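Local coordinates for BrkA translocator (Bordetella pertussis, PDB 3QQ2), which is the translocator domain of BrkA, an inhibitor of the classical complement pathway, and forms the outer-membrane beta-barrel pore that carries the passenger domain to the bacterial surface, at residues A[82-86]-A[118-124]; A[133-137]-A[166-172]. The protein carries 1 engineered substitution. Residue numbers count along the deposited sequence, not the author numbering.

Contact 1 (A[82-86]-A[118-124])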
loop_
_atom_site.group_PDB
_atom_site.type_symbol
_atom_site.label_atom_id
_atom_site.label_comp_id
_atom_site.label_asym_id
_atom_site.label_seq_id
_atom_site.Cartn_x
_atom_site.Cartn_y
_atom_site.Cartn_z
ATOM N N ASP A 82 4.745 -14.412 5.650
ATOM C CA ASP A 82 4.929 -12.950 5.524
ATOM C C ASP A 82 5.652 -12.214 6.686
ATOM O O ASP A 82 6.872 -12.340 6.887
ATOM C CB ASP A 82 3.545 -12.301 5.235
ATOM C CG ASP A 82 2.547 -13.281 4.549
ATOM O OD1 ASP A 82 2.826 -13.764 3.413
ATOM O OD2 ASP A 82 1.482 -13.570 5.153
ATOM N N GLY A 83 4.883 -11.413 7.409
ATOM C CA GLY A 83 5.366 -10.665 8.559
ATOM C C GLY A 83 4.129 -10.221 9.302
ATOM O O GLY A 83 3.222 -11.022 9.530
ATOM N N GLY A 84 4.077 -8.943 9.655
ATOM C CA GLY A 84 2.866 -8.355 10.213
ATOM C C GLY A 84 3.137 -7.052 10.910
ATOM O O GLY A 84 4.252 -6.535 10.835
ATOM N N GLY A 85 2.126 -6.535 11.608
ATOM C CA GLY A 85 2.212 -5.220 12.233
ATOM C C GLY A 85 2.592 -5.220 13.694
ATOM O O GLY A 85 2.612 -6.261 14.342
ATOM N N LYS A 86 2.923 -4.028 14.182
ATOM C CA LYS A 86 3.011 -3.700 15.602
ATOM C C LYS A 86 2.018 -2.554 15.799
ATOM O O LYS A 86 1.763 -1.793 14.863
ATOM C CB LYS A 86 4.412 -3.214 15.940
ATOM C CG LYS A 86 5.526 -4.217 15.692
ATOM C CD LYS A 86 5.777 -5.041 16.940
ATOM C CE LYS A 86 6.459 -6.363 16.645
ATOM N NZ LYS A 86 7.924 -6.258 16.790
ATOM N N GLN A 118 3.132 0.134 12.520
ATOM C CA GLN A 118 4.162 -0.093 11.531
ATOM C C GLN A 118 3.894 -1.451 10.919
ATOM O O GLN A 118 4.326 -2.456 11.455
ATOM C CB GLN A 118 5.556 -0.102 12.155
ATOM C CG GLN A 118 5.841 0.960 13.201
ATOM C CD GLN A 118 6.841 0.458 14.256
ATOM O OE1 GLN A 118 7.433 1.251 15.009
ATOM N NE2 GLN A 118 7.029 -0.871 14.318
ATOM N N TYR A 119 3.179 -1.501 9.804
ATOM C CA TYR A 119 2.938 -2.787 9.154
ATOM C C TYR A 119 4.119 -3.203 8.316
ATOM O O TYR A 119 4.887 -2.362 7.841
ATOM C CB TYR A 119 1.640 -2.778 8.341
ATOM C CG TYR A 119 0.446 -3.120 9.204
ATOM C CD1 TYR A 119 -0.130 -4.391 9.167
ATOM C CD2 TYR A 119 -0.075 -2.182 10.105
ATOM C CE1 TYR A 119 -1.213 -4.707 9.988
ATOM C CE2 TYR A 119 -1.155 -2.488 10.931
ATOM C CZ TYR A 119 -1.718 -3.743 10.865
ATOM O OH TYR A 119 -2.777 -4.020 11.688
ATOM N N ASN A 120 4.279 -4.506 8.152
ATOM C CA ASN A 120 5.385 -5.016 7.348
ATOM C C ASN A 120 5.114 -6.351 6.655
ATOM O O ASN A 120 5.271 -7.401 7.261
ATOM C CB ASN A 120 6.633 -5.119 8.206
ATOM C CG ASN A 120 7.865 -5.196 7.380
ATOM O OD1 ASN A 120 7.913 -5.944 6.411
ATOM N ND2 ASN A 120 8.877 -4.407 7.731
ATOM N N ILE A 121 4.732 -6.320 5.383
ATOM C CA ILE A 121 4.237 -7.534 4.739
ATOM C C ILE A 121 5.219 -8.119 3.728
ATOM O O ILE A 121 6.297 -7.573 3.504
ATOM C CB ILE A 121 2.850 -7.308 4.071
ATOM C CG1 ILE A 121 1.898 -6.551 5.006
ATOM C CG2 ILE A 121 2.211 -8.633 3.646
ATOM C CD1 ILE A 121 1.602 -7.256 6.329
ATOM N N ALA A 122 4.841 -9.263 3.161
ATOM C CA ALA A 122 5.521 -9.887 2.026
ATOM C C ALA A 122 4.460 -10.588 1.170
ATOM O O ALA A 122 3.420 -11.025 1.686
ATOM C CB ALA A 122 6.598 -10.871 2.495
ATOM N N GLY A 123 4.720 -10.678 -0.134
ATOM C CA GLY A 123 3.718 -11.146 -1.084
ATOM C C GLY A 123 3.932 -12.538 -1.643
ATOM O O GLY A 123 3.300 -12.892 -2.639
ATOM N N THR A 124 4.811 -13.325 -1.009
ATOM C CA THR A 124 5.192 -14.698 -1.459
ATOM C C THR A 124 5.749 -14.786 -2.904
ATOM O O THR A 124 6.355 -15.799 -3.291
ATOM C CB THR A 124 4.063 -15.782 -1.258
ATOM O OG1 THR A 124 3.209 -15.831 -2.416
ATOM C CG2 THR A 124 3.236 -15.547 0.039
#
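The ring of Tyr119 lies with one face against Gly85, whose CA sits 4.0 Å from the ring centroid and 13° off the ring normal, a CH-pi contact. A CB on Gly85 would come to 3.0 Å from Tyr119 CZ, so the bare backbone is what lets the ring lie so close. Around it the two segments run antiparallel, with end-to-end directions 172° apart, joined at one end by two weak reciprocal hydrogen bonds, Lys86 N to Gln118 O (3.4 Å) and Gln118 N to Lys86 O (3.3 Å). Here the pairing of strands 86-100 and 104-120 of the autotransporter beta-barrel weakens towards their loops, while Tyr119 and Ile121 keep backbone hydrogen bonds to Ala131 and Val129. Alongside, Gly85 CA meets Gln118 O at 3.6 Å and Gly83 CA meets Asn120 O at 3.5 Å, both CA-H...O contacts. A CB on Gly83 would clash with that same Asn120 oxygen. Ile121 and Tyr119 also pack on Tyr79 and on Ala174 of the second subunit. At the far end Asp82 CB lies 4.2 Å from Ile121 CG2 and 4.3 Å from Ala122 CB, while Asp82 OD1 stands 3.3 Å from Ala122 O without a hydrogen bond.

Contact 2 (A[133-137]-A[166-172])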
loop_
_atom_site.group_PDB
_atom_site.type_symbol
_atom_site.label_atom_id
_atom_site.label_comp_id
_atom_site.label_asym_id
_atom_site.label_seq_id
_atom_site.Cartn_x
_atom_site.Cartn_y
_atom_site.Cartn_z
ATOM N N TYR A 133 1.912 4.526 9.946
ATOM C CA TYR A 133 0.936 5.624 10.059
ATOM C C TYR A 133 0.179 5.723 11.386
ATOM O O TYR A 133 0.076 4.745 12.124
ATOM C CB TYR A 133 -0.075 5.527 8.932
ATOM C CG TYR A 133 -0.754 4.191 8.893
ATOM C CD1 TYR A 133 -0.153 3.118 8.242
ATOM C CD2 TYR A 133 -1.991 3.988 9.513
ATOM C CE1 TYR A 133 -0.755 1.881 8.200
ATOM C CE2 TYR A 133 -2.598 2.756 9.485
ATOM C CZ TYR A 133 -1.968 1.702 8.818
ATOM O OH TYR A 133 -2.537 0.455 8.738
ATOM N N ARG A 134 -0.363 6.916 11.661
ATOM C CA ARG A 134 -1.223 7.164 12.827
ATOM C C ARG A 134 -2.681 7.024 12.425
ATOM O O ARG A 134 -3.037 7.222 11.273
ATOM C CB ARG A 134 -0.975 8.548 13.462
ATOM C CG ARG A 134 0.457 8.797 14.008
ATOM C CD ARG A 134 0.560 10.003 15.025
ATOM N NE ARG A 134 0.488 9.603 16.447
ATOM C CZ ARG A 134 -0.509 9.898 17.299
ATOM N NH1 ARG A 134 -1.552 10.628 16.887
ATOM N NH2 ARG A 134 -0.463 9.464 18.577
ATOM N N THR A 135 -3.509 6.682 13.406
ATOM C CA THR A 135 -4.924 6.385 13.221
ATOM C C THR A 135 -5.687 6.772 14.483
ATOM O O THR A 135 -5.090 6.905 15.558
ATOM C CB THR A 135 -5.094 4.894 12.963
ATOM O OG1 THR A 135 -4.870 4.648 11.577
ATOM C CG2 THR A 135 -6.491 4.423 13.315
ATOM N N SER A 136 -7.003 6.933 14.361
ATOM C CA SER A 136 -7.841 7.284 15.513
ATOM C C SER A 136 -8.897 6.258 15.823
ATOM O O SER A 136 -9.520 5.717 14.921
ATOM C CB SER A 136 -8.515 8.641 15.314
ATOM O OG SER A 136 -7.666 9.668 15.792
ATOM N N GLY A 137 -9.100 5.995 17.110
ATOM C CA GLY A 137 -10.154 5.096 17.532
ATOM C C GLY A 137 -11.033 5.654 18.621
ATOM O O GLY A 137 -10.619 6.497 19.411
ATOM N N ARG A 166 -15.083 2.527 16.509
ATOM C CA ARG A 166 -14.619 2.885 15.185
ATOM C C ARG A 166 -13.142 3.152 15.143
ATOM O O ARG A 166 -12.569 3.749 16.031
ATOM C CB ARG A 166 -15.377 4.062 14.563
ATOM C CG ARG A 166 -15.406 3.911 13.006
ATOM C CD ARG A 166 -15.334 5.206 12.170
ATOM N NE ARG A 166 -16.653 5.719 11.784
ATOM C CZ ARG A 166 -17.238 6.801 12.311
ATOM N NH1 ARG A 166 -16.634 7.525 13.258
ATOM N NH2 ARG A 166 -18.433 7.176 11.875
ATOM N N THR A 167 -12.543 2.708 14.059
ATOM C CA THR A 167 -11.176 2.990 13.725
ATOM C C THR A 167 -11.231 3.917 12.519
ATOM O O THR A 167 -12.197 3.859 11.748
ATOM C CB THR A 167 -10.470 1.658 13.437
ATOM O OG1 THR A 167 -9.408 1.489 14.378
ATOM C CG2 THR A 167 -9.955 1.533 11.981
ATOM N N SER A 168 -10.230 4.788 12.374
ATOM C CA SER A 168 -10.188 5.757 11.264
ATOM C C SER A 168 -9.417 5.187 10.094
ATOM O O SER A 168 -8.618 4.265 10.279
ATOM C CB SER A 168 -9.574 7.089 11.700
ATOM O OG SER A 168 -8.172 6.990 11.902
ATOM N N GLY A 169 -9.660 5.726 8.902
ATOM C CA GLY A 169 -8.979 5.277 7.694
ATOM C C GLY A 169 -7.892 6.230 7.244
ATOM O O GLY A 169 -7.720 7.298 7.832
ATOM N N LYS A 170 -7.149 5.822 6.213
ATOM C CA LYS A 170 -6.141 6.644 5.513
ATOM C C LYS A 170 -5.920 6.014 4.152
ATOM O O LYS A 170 -5.999 4.797 4.017
ATOM C CB LYS A 170 -4.801 6.686 6.260
ATOM C CG LYS A 170 -4.596 7.909 7.141
ATOM C CD LYS A 170 -3.201 7.944 7.771
ATOM C CE LYS A 170 -2.970 9.236 8.593
ATOM N NZ LYS A 170 -1.613 9.314 9.269
ATOM N N ARG A 171 -5.639 6.842 3.147
ATOM C CA ARG A 171 -5.428 6.383 1.768
ATOM C C ARG A 171 -4.750 7.460 0.925
ATOM O O ARG A 171 -5.253 8.582 0.831
ATOM C CB ARG A 171 -6.763 5.991 1.126
ATOM C CG ARG A 171 -6.714 5.590 -0.366
ATOM C CD ARG A 171 -8.059 5.896 -1.013
ATOM N NE ARG A 171 -9.095 5.962 0.023
ATOM C CZ ARG A 171 -10.373 6.270 -0.179
ATOM N NH1 ARG A 171 -10.818 6.551 -1.406
ATOM N NH2 ARG A 171 -11.207 6.296 0.862
ATOM N N TYR A 172 -3.616 7.108 0.315
ATOM C CA TYR A 172 -2.868 8.008 -0.585
ATOM C C TYR A 172 -2.635 7.316 -1.937
ATOM O O TYR A 172 -3.313 6.324 -2.237
ATOM C CB TYR A 172 -1.556 8.506 0.065
ATOM C CG TYR A 172 -1.093 7.721 1.290
ATOM C CD1 TYR A 172 0.205 7.208 1.363
ATOM C CD2 TYR A 172 -1.948 7.507 2.392
ATOM C CE1 TYR A 172 0.640 6.491 2.492
ATOM C CE2 TYR A 172 -1.528 6.783 3.509
ATOM C CZ TYR A 172 -0.235 6.284 3.545
ATOM O OH TYR A 172 0.180 5.580 4.635
#
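Arg166 enters the contact through its backbone: its O receives a CA-H...O approach from Gly137 CA at 3.1 Å, within the beta hairpin formed by strands 130-149 and 154-173 of the autotransporter barrel. Thr167 follows as the partner of Gly137 in an antiparallel non-hydrogen-bonded pair, their CA atoms 4.5 Å apart, and its own CA lies 3.4 Å from Ser136 O. At Ser168 the regular ladder gives way. Its N still makes a weak hydrogen bond to Ser136 O (2.8 Å), but the return bond goes to a side chain: Ser136 N donates to Ser168 OG at 2.7 Å and 167°, so a hydroxyl stands where a strand carbonyl would usually accept. The same OG packs on Thr135 CG2 at 3.4 Å. Past Gly169 the strands splay, and the axes of 133-137 and 170-172 come no nearer than 9.5 Å, at 142°. Lys170 spans the gap with an extended side chain, its NZ making a weak hydrogen bond to Arg134 O at 3.2 Å, while Arg134 directs its guanidinium to a salt bridge with Asp116. The Tyr133 ring also packs on Leu178 of the second subunit. Tyr172 reaches back with its ring, its OH 4.3 Å from Tyr133 CB.

Contacts 1 and 2 follow one another along the chain and belong to the same curled sheet, their centres about 18 Å apart on the same side of the chain's centre. Strands 104-120 and 130-149, one from each contact, are sheet neighbours, and backbone hydrogen bonds join Tyr119 to Ala131 and Tyr133 to Gln117. The contacts touch directly where the two tyrosines pack, Tyr119 CD2 lying 3.9 Å from Tyr133 OH. The centres of contacts 1 and 2 lie about 26 and 21 Å from the centre of the chain; in contact 1 strand pairing weakens towards loops, whereas in contact 2 the two strands of a hairpin splay apart. Both also meet the second subunit of the assembly.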